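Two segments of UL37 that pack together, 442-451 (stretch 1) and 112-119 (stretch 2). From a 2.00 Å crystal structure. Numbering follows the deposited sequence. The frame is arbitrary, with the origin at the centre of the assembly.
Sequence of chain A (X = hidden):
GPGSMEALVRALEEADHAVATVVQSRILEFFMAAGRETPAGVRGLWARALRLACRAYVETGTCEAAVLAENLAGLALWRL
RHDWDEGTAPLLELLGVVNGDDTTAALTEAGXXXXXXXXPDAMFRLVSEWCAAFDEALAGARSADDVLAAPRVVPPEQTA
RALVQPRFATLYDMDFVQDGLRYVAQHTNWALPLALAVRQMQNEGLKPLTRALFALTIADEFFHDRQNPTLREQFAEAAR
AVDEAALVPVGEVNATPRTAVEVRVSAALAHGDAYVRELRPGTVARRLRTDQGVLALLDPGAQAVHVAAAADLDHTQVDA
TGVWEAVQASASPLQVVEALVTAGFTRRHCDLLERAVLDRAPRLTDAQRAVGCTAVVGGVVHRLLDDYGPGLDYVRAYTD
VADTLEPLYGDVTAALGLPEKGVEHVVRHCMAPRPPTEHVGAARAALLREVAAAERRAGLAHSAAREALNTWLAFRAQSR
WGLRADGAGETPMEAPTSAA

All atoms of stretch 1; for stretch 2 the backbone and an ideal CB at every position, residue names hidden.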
ATOM      1  N   ALA A 442      14.399  13.231 -12.352  1.00 30.57           N
ATOM      2  CA  ALA A 442      15.109  14.199 -11.514  1.00 28.44           C
ATOM      3  C   ALA A 442      16.382  13.607 -10.892  1.00 33.49           C
ATOM      4  O   ALA A 442      17.414  14.285 -10.777  1.00 28.34           O
ATOM      5  CB  ALA A 442      14.188  14.715 -10.417  1.00 30.33           C
ATOM      6  N   ALA A 443      16.303  12.343 -10.479  1.00 30.48           N
ATOM      7  CA  ALA A 443      17.434  11.680  -9.844  1.00 27.98           C
ATOM      8  C   ALA A 443      18.557  11.539 -10.862  1.00 33.04           C
ATOM      9  O   ALA A 443      19.709  11.868 -10.573  1.00 32.63           O
ATOM     10  CB  ALA A 443      17.015  10.306  -9.307  1.00 27.00           C
ATOM     11  N   ARG A 444      18.206  11.070 -12.059  1.00 31.40           N
ATOM     12  CA  ARG A 444      19.157  10.967 -13.165  1.00 33.20           C
ATOM     13  C   ARG A 444      19.783  12.322 -13.485  1.00 37.26           C
ATOM     14  O   ARG A 444      21.001  12.421 -13.661  1.00 37.39           O
ATOM     15  CB  ARG A 444      18.472  10.389 -14.410  1.00 40.64           C
ATOM     16  CG  ARG A 444      19.338  10.369 -15.666  1.00 42.64           C
ATOM     17  CD  ARG A 444      18.538   9.936 -16.890  1.00 43.89           C
ATOM     18  NE  ARG A 444      19.322  10.083 -18.114  1.00 48.63           N
ATOM     19  CZ  ARG A 444      19.409  11.213 -18.812  1.00 50.92           C
ATOM     20  NH1 ARG A 444      18.748  12.293 -18.412  1.00 46.98           N
ATOM     21  NH2 ARG A 444      20.157  11.265 -19.907  1.00 50.33           N
ATOM     22  N   ALA A 445      18.961  13.368 -13.546  1.00 36.73           N
ATOM     23  CA  ALA A 445      19.481  14.720 -13.771  1.00 35.77           C
ATOM     24  C   ALA A 445      20.529  15.102 -12.720  1.00 35.12           C
ATOM     25  O   ALA A 445      21.553  15.699 -13.046  1.00 35.82           O
ATOM     26  CB  ALA A 445      18.355  15.728 -13.780  1.00 37.74           C
ATOM     27  N   ALA A 446      20.266  14.756 -11.464  1.00 32.00           N
ATOM     28  CA  ALA A 446      21.200  15.028 -10.378  1.00 35.12           C
ATOM     29  C   ALA A 446      22.521  14.276 -10.549  1.00 32.31           C
ATOM     30  O   ALA A 446      23.593  14.858 -10.379  1.00 33.49           O
ATOM     31  CB  ALA A 446      20.569  14.702  -9.038  1.00 30.76           C
ATOM     32  N   LEU A 447      22.442  12.989 -10.879  1.00 32.45           N
ATOM     33  CA  LEU A 447      23.639  12.173 -11.085  1.00 31.79           C
ATOM     34  C   LEU A 447      24.478  12.690 -12.251  1.00 37.63           C
ATOM     35  O   LEU A 447      25.700  12.774 -12.153  1.00 33.96           O
ATOM     36  CB  LEU A 447      23.276  10.706 -11.310  1.00 31.10           C
ATOM     37  CG  LEU A 447      24.427   9.691 -11.397  1.00 33.52           C
ATOM     38  CD1 LEU A 447      25.433   9.890 -10.284  1.00 28.72           C
ATOM     39  CD2 LEU A 447      23.897   8.270 -11.369  1.00 32.57           C
ATOM     40  N   LEU A 448      23.820  13.050 -13.349  1.00 38.00           N
ATOM     41  CA  LEU A 448      24.532  13.539 -14.526  1.00 36.59           C
ATOM     42  C   LEU A 448      25.190  14.903 -14.312  1.00 36.95           C
ATOM     43  O   LEU A 448      26.181  15.221 -14.968  1.00 37.51           O
ATOM     44  CB  LEU A 448      23.604  13.584 -15.738  1.00 40.34           C
ATOM     45  CG  LEU A 448      23.234  12.224 -16.318  1.00 43.25           C
ATOM     46  CD1 LEU A 448      22.339  12.401 -17.538  1.00 43.81           C
ATOM     47  CD2 LEU A 448      24.499  11.444 -16.667  1.00 39.90           C
ATOM     48  N   ARG A 449      24.637  15.713 -13.411  1.00 34.71           N
ATOM     49  CA  ARG A 449      25.280  16.970 -13.039  1.00 36.53           C
ATOM     50  C   ARG A 449      26.621  16.690 -12.362  1.00 40.43           C
ATOM     51  O   ARG A 449      27.598  17.412 -12.560  1.00 34.11           O
ATOM     52  CB  ARG A 449      24.390  17.803 -12.110  1.00 38.38           C
ATOM     53  CG  ARG A 449      23.147  18.423 -12.790  1.00 36.84           C
ATOM     54  CD  ARG A 449      22.538  19.511 -11.913  1.00 32.74           C
ATOM     55  NE  ARG A 449      21.947  18.984 -10.679  1.00 34.05           N
ATOM     56  CZ  ARG A 449      20.686  18.574 -10.576  1.00 34.87           C
ATOM     57  NH1 ARG A 449      19.885  18.621 -11.632  1.00 35.62           N
ATOM     58  NH2 ARG A 449      20.222  18.116  -9.423  1.00 34.77           N
ATOM     59  N   GLU A 450      26.672  15.633 -11.558  1.00 37.52           N
ATOM     60  CA  GLU A 450      27.922  15.273 -10.899  1.00 35.41           C
ATOM     61  C   GLU A 450      28.895  14.671 -11.905  1.00 39.04           C
ATOM     62  O   GLU A 450      30.106  14.904 -11.825  1.00 37.79           O
ATOM     63  CB  GLU A 450      27.677  14.319  -9.726  1.00 35.03           C
ATOM     64  CG  GLU A 450      26.804  14.914  -8.641  1.00 33.49           C
ATOM     65  CD  GLU A 450      27.330  16.245  -8.124  1.00 40.13           C
ATOM     66  OE1 GLU A 450      28.425  16.684  -8.557  1.00 41.79           O
ATOM     67  OE2 GLU A 450      26.648  16.855  -7.271  1.00 39.02           O
ATOM     68  N   VAL A 451      28.362  13.906 -12.853  1.00 34.66           N
ATOM     69  CA  VAL A 451      29.180  13.362 -13.925  1.00 37.32           C
ATOM     70  C   VAL A 451      29.760  14.501 -14.768  1.00 42.90           C
ATOM     71  O   VAL A 451      30.949  14.506 -15.086  1.00 45.46           O
ATOM     72  CB  VAL A 451      28.390  12.405 -14.814  1.00 35.33           C
ATOM     73  CG1 VAL A 451      29.222  11.990 -16.013  1.00 41.98           C
ATOM     74  CG2 VAL A 451      27.965  11.177 -14.016  1.00 35.16           C
ATOM     75  N   UNK A 112      39.009  15.757  -3.512  1.00 37.41           N
ATOM     76  CA  UNK A 112      37.667  15.636  -4.080  1.00 32.89           C
ATOM     77  C   UNK A 112      36.650  16.207  -3.106  1.00 32.63           C
ATOM     78  O   UNK A 112      36.991  16.569  -1.986  1.00 39.49           O
ATOM     79  CB  UNK A 112      37.338  14.178  -4.407  1.00 32.89           C
ATOM     80  N   UNK A 113      35.394  16.274  -3.528  1.00 33.77           N
ATOM     81  CA  UNK A 113      34.360  16.910  -2.719  1.00 36.80           C
ATOM     82  C   UNK A 113      33.649  15.931  -1.793  1.00 35.06           C
ATOM     83  O   UNK A 113      33.541  14.745  -2.102  1.00 29.57           O
ATOM     84  CB  UNK A 113      33.335  17.589  -3.629  1.00 36.80           C
ATOM     85  N   UNK A 114      33.162  16.434  -0.661  1.00 29.78           N
ATOM     86  CA  UNK A 114      32.243  15.669   0.161  1.00 32.49           C
ATOM     87  C   UNK A 114      30.804  16.057  -0.172  1.00 36.55           C
ATOM     88  O   UNK A 114      29.850  15.471   0.348  1.00 31.24           O
ATOM     89  CB  UNK A 114      32.534  15.891   1.647  1.00 32.49           C
ATOM     90  N   UNK A 115      30.655  17.029  -1.064  1.00 30.34           N
ATOM     91  CA  UNK A 115      29.386  17.729  -1.219  1.00 34.47           C
ATOM     92  C   UNK A 115      28.585  17.398  -2.478  1.00 31.29           C
ATOM     93  O   UNK A 115      27.660  18.136  -2.818  1.00 28.43           O
ATOM     94  CB  UNK A 115      29.654  19.235  -1.197  1.00 34.47           C
ATOM     95  N   UNK A 116      28.927  16.319  -3.176  1.00 30.62           N
ATOM     96  CA  UNK A 116      28.157  15.917  -4.354  1.00 29.84           C
ATOM     97  C   UNK A 116      26.708  15.573  -3.981  1.00 29.82           C
ATOM     98  O   UNK A 116      26.416  15.272  -2.822  1.00 27.09           O
ATOM     99  CB  UNK A 116      28.823  14.720  -5.036  1.00 29.84           C
ATOM    100  N   UNK A 117      25.811  15.638  -4.966  1.00 28.41           N
ATOM    101  CA  UNK A 117      24.391  15.386  -4.734  1.00 30.39           C
ATOM    102  C   UNK A 117      24.136  13.945  -4.289  1.00 29.52           C
ATOM    103  O   UNK A 117      23.151  13.673  -3.613  1.00 30.81           O
ATOM    104  CB  UNK A 117      23.590  15.689  -6.002  1.00 30.39           C
ATOM    105  N   UNK A 118      25.053  13.043  -4.626  1.00 30.32           N
ATOM    106  CA  UNK A 118      25.014  11.676  -4.090  1.00 28.01           C
ATOM    107  C   UNK A 118      26.185  11.351  -3.159  1.00 27.44           C
ATOM    108  O   UNK A 118      26.515  10.177  -2.929  1.00 27.88           O
ATOM    109  CB  UNK A 118      24.999  10.674  -5.246  1.00 28.01           C
ATOM    110  N   UNK A 119      26.771  12.407  -2.604  1.00 28.50           N
ATOM    111  CA  UNK A 119      27.886  12.308  -1.682  1.00 25.95           C
ATOM    112  C   UNK A 119      27.439  12.033  -0.258  1.00 29.44           C
ATOM    113  O   UNK A 119      26.240  11.916   0.016  1.00 25.03           O
ATOM    114  CB  UNK A 119      28.714  13.594  -1.725  1.00 25.95           C
TER

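Stretch 1 is a helix that offers three things to the loop: the carboxylate of E450, the guanidinium of R449, and an apolar patch of A446 and L447, with the backbone of A443 beside it.

Position 112 lies out of reach of the helix, so this contact sets no preference; it is L112.

At position 113 the CA-to-CB bond points toward the helix, yet nothing of stretch 1 lies within 5.5 Å of the ideal CB. A short side chain would fall short; a long one ending in a donor, lysine or arginine, could reach the E450 carboxylate. The residue is R113. Its NH2 donates to E450 OE1 at 2.6 Å in a salt bridge, and a weak bond from R113 NH1 to the same E450 OE1, 3.2 Å, adds to it.

Positions 114 and 115 make no demand here, the first out of reach and the second turned sideways. Many residues would fit; T114 and S115 do not touch the helix.

Position 116 points toward the helix, with its ideal CB 3.8 Å from E450 CD. The carboxylate already fills the space ahead, which favours something small, such as alanine or serine. It is A116, whose CB sits 3.7 Å from E450 CD. It also opens a type I turn, closed by the hydrogen bond from N of 119 to A116 O, 2.9 Å.

Position 117 offers its backbone first: its N donates to E450 OE2 at 2.7 Å, a bond open to any residue but proline. CA-to-CB points toward the helix, and the ideal CB lies 3.5 Å from E450 OE2, 4.4 Å from A446 CB and 5.4 Å from R449 NH2, so an acid or amide could answer the arginine, though an acid must tolerate E450 nearby. The residue is E117. R449 NH2 donates to E117 OE1 at 2.5 Å and R449 NE to E117 OE2 at 2.7 Å, a two-pronged salt bridge. E117 OE2 lies 4.0 Å from E450 OE2, and a water donates to both.

Position 118 points sideways, its ideal CB 5.1 Å from L447 CD1. A long apolar or aromatic side chain could bring its end back toward A446 and L447. F118 does so with chi1 m: its CE2 comes 3.9 Å from A446 CB and 3.9 Å from L447 CB, while A443 O and L447 N lie at the ring edge.

Position 119 has phi/psi of -83/179, which does not demand glycine, but an ideal CB would sit 3.0 Å from the backbone O of T114, so glycine suits it best. G119 is the N-cap residue of the following helix.

Stretch 2 (112-119) LRTSAEFG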
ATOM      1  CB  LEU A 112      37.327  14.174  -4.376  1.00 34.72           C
ATOM      2  CG  LEU A 112      38.095  13.415  -5.461  1.00 37.50           C
ATOM      3  CD1 LEU A 112      37.743  11.938  -5.419  1.00 33.24           C
ATOM      4  CD2 LEU A 112      37.822  13.979  -6.844  1.00 35.70           C
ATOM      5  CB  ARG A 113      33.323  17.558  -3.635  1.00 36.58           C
ATOM      6  CG  ARG A 113      33.904  18.549  -4.649  1.00 36.26           C
ATOM      7  CD  ARG A 113      32.832  18.961  -5.657  1.00 42.01           C
ATOM      8  NE  ARG A 113      32.427  17.853  -6.523  1.00 36.06           N
ATOM      9  CZ  ARG A 113      31.222  17.725  -7.071  1.00 41.67           C
ATOM     10  NH1 ARG A 113      30.274  18.632  -6.837  1.00 39.41           N
ATOM     11  NH2 ARG A 113      30.960  16.683  -7.851  1.00 38.61           N
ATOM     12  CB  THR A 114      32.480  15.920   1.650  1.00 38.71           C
ATOM     13  OG1 THR A 114      32.167  17.284   1.958  1.00 33.45           O
ATOM     14  CG2 THR A 114      33.930  15.613   2.014  1.00 32.34           C
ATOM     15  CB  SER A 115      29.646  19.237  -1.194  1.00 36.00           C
ATOM     16  OG  SER A 115      30.314  19.599  -2.386  1.00 35.77           O
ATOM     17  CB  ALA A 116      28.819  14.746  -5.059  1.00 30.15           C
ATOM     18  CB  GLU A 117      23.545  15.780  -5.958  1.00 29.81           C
ATOM     19  CG  GLU A 117      23.584  17.288  -6.224  1.00 33.01           C
ATOM     20  CD  GLU A 117      22.677  17.742  -7.365  1.00 36.96           C
ATOM     21  OE1 GLU A 117      21.474  17.427  -7.345  1.00 34.86           O
ATOM     22  OE2 GLU A 117      23.168  18.429  -8.285  1.00 42.09           O
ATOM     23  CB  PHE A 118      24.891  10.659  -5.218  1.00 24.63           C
ATOM     24  CG  PHE A 118      23.549  10.693  -5.897  1.00 28.01           C
ATOM     25  CD1 PHE A 118      22.460  10.039  -5.338  1.00 26.35           C
ATOM     26  CD2 PHE A 118      23.370  11.403  -7.075  1.00 24.50           C
ATOM     27  CE1 PHE A 118      21.206  10.081  -5.957  1.00 26.57           C
ATOM     28  CE2 PHE A 118      22.133  11.447  -7.698  1.00 26.93           C
ATOM     29  CZ  PHE A 118      21.050  10.786  -7.141  1.00 24.33           C
TER
HETATM   30  O   HOH W   1      25.773  19.779  -8.257  1.00 47.38           O
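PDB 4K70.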